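Aminoglycoside-O-phosphotransferase VIII (PDB 4H05) phosphorylates aminoglycoside antibiotics at the 3'-hydroxyl with ATP, an activity that underlies antibiotic resistance and is itself modulated by phosphorylation of the enzyme. Local coordinates at residues 177-182 with 260-265. Residues are numbered along the deposited sequence; the frame is centred on the assembly and turned at random.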
# COMPACT_ATOMS: atom_id res chain seq x y z
N THR A 177 0.93 -15.14 -18.34
CA THR A 177 2.12 -14.30 -18.23
C THR A 177 2.92 -14.45 -16.95
O THR A 177 3.95 -13.83 -16.82
CB THR A 177 1.72 -12.83 -18.43
OG1 THR A 177 0.58 -12.49 -17.60
CG2 THR A 177 1.30 -12.64 -19.90
N ARG A 178 2.58 -15.32 -16.01
CA ARG A 178 3.37 -15.28 -14.75
C ARG A 178 4.86 -15.36 -15.01
O ARG A 178 5.30 -16.10 -15.83
CB ARG A 178 2.90 -16.26 -13.65
CG ARG A 178 3.73 -17.47 -13.33
CD ARG A 178 2.93 -18.39 -12.37
NE ARG A 178 3.59 -18.60 -11.09
CZ ARG A 178 3.03 -19.14 -10.00
NH1 ARG A 178 1.77 -19.56 -9.95
NH2 ARG A 178 3.78 -19.27 -8.91
N PRO A 179 5.65 -14.55 -14.30
CA PRO A 179 7.10 -14.65 -14.52
C PRO A 179 7.72 -16.02 -14.22
O PRO A 179 7.21 -16.78 -13.39
CB PRO A 179 7.65 -13.57 -13.58
CG PRO A 179 6.54 -12.59 -13.50
CD PRO A 179 5.32 -13.44 -13.41
N ALA A 180 8.78 -16.31 -14.97
CA ALA A 180 9.70 -17.43 -14.72
C ALA A 180 10.37 -17.45 -13.32
O ALA A 180 10.56 -18.50 -12.73
CB ALA A 180 10.80 -17.39 -15.80
N ASP A 181 10.75 -16.28 -12.82
CA ASP A 181 11.55 -16.17 -11.59
C ASP A 181 10.98 -15.00 -10.75
O ASP A 181 10.28 -14.15 -11.28
CB ASP A 181 12.97 -15.85 -11.98
CG ASP A 181 13.06 -14.50 -12.66
OD1 ASP A 181 12.70 -14.47 -13.87
OD2 ASP A 181 13.41 -13.47 -11.97
N GLU A 182 11.21 -15.00 -9.44
CA GLU A 182 10.87 -13.89 -8.56
C GLU A 182 12.20 -13.41 -8.07
O GLU A 182 12.91 -14.18 -7.45
CB GLU A 182 10.03 -14.33 -7.35
CG GLU A 182 8.59 -14.60 -7.63
CD GLU A 182 7.93 -15.24 -6.47
OE1 GLU A 182 7.06 -14.57 -5.86
OE2 GLU A 182 8.28 -16.40 -6.16
N GLU A 260 10.22 -4.51 -18.27
CA GLU A 260 8.94 -3.97 -18.57
C GLU A 260 7.86 -5.12 -18.53
O GLU A 260 6.71 -4.86 -18.19
CB GLU A 260 9.04 -3.28 -19.96
CG GLU A 260 8.62 -1.80 -20.06
CD GLU A 260 9.62 -0.81 -19.51
OE1 GLU A 260 10.85 -0.98 -19.71
OE2 GLU A 260 9.16 0.19 -18.89
N GLU A 261 8.25 -6.36 -18.79
CA GLU A 261 7.33 -7.49 -18.75
C GLU A 261 6.86 -7.78 -17.29
O GLU A 261 5.66 -8.01 -17.05
CB GLU A 261 7.95 -8.75 -19.36
CG GLU A 261 8.38 -8.66 -20.85
CD GLU A 261 9.84 -8.12 -21.12
OE1 GLU A 261 10.25 -8.23 -22.30
OE2 GLU A 261 10.58 -7.57 -20.22
N LYS A 262 7.79 -7.77 -16.34
CA LYS A 262 7.48 -7.89 -14.87
C LYS A 262 6.59 -6.72 -14.42
O LYS A 262 5.60 -6.83 -13.73
CB LYS A 262 8.77 -8.01 -14.05
CG LYS A 262 9.47 -9.38 -14.13
CD LYS A 262 10.82 -9.36 -13.44
CE LYS A 262 11.34 -10.72 -12.94
NZ LYS A 262 12.51 -10.62 -11.97
N LEU A 263 6.88 -5.54 -14.89
CA LEU A 263 5.99 -4.43 -14.49
C LEU A 263 4.60 -4.69 -15.00
O LEU A 263 3.58 -4.44 -14.32
CB LEU A 263 6.50 -3.12 -15.08
CG LEU A 263 7.53 -2.21 -14.45
CD1 LEU A 263 8.28 -2.83 -13.31
CD2 LEU A 263 8.41 -1.47 -15.48
N ALA A 264 4.51 -5.09 -16.26
CA ALA A 264 3.20 -5.38 -16.85
C ALA A 264 2.47 -6.43 -16.01
O ALA A 264 1.31 -6.23 -15.65
CB ALA A 264 3.31 -5.74 -18.33
N PHE A 265 3.22 -7.45 -15.58
CA PHE A 265 2.66 -8.53 -14.83
C PHE A 265 2.19 -8.05 -13.48
O PHE A 265 1.11 -8.36 -13.07
CB PHE A 265 3.62 -9.68 -14.62
CG PHE A 265 3.01 -10.78 -13.79
CD1 PHE A 265 2.15 -11.69 -14.36
CD2 PHE A 265 3.22 -10.84 -12.43
CE1 PHE A 265 1.55 -12.67 -13.61
CE2 PHE A 265 2.66 -11.81 -11.67
CZ PHE A 265 1.80 -12.74 -12.24
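Segment 177-182 passes one side of helical segment 260-265, bringing the CA of Thr-177 to 6.7 Å from that of Phe-265 and the CA of Pro-179 to 6.8 Å from that of Lys-262. With CG anti to the backbone N (chi1 179°), Phe-265 places that atom 3.5 Å from Pro-179 CD, and the proline lies over one face of the ring: CD sits 3.4 Å from the ring centroid, 9° off the normal, a well-centred CH-pi contact. Arg-178 CA approaches Phe-265 CE1 obliquely at 3.4 Å, while Thr-177 OG1 lies at the edge, in the ring plane, 3.7 Å from Phe-265 CD1; that hydroxyl is hydrogen-bonded to the carbonyl of Glu-173. Leu-137 of helix 137-150 also touches Phe-265. One helical turn earlier, the extended chain of Lys-262 carries NZ to Asp-181, whose OD2 accepts a 3.0 Å salt-bridge hydrogen bond on its syn side, 24° out of the carboxylate plane. NZ also pairs with Asp-218, so two carboxylates share one ammonium. A buried phenylalanine faced by proline, with a salt bridge nearer the surface, thus joins the connection between helix 167-177 and strand 184-187 to the C-terminal helix 260-270, within the largely helical C-terminal lobe of the kinase-like aminoglycoside phosphotransferase fold.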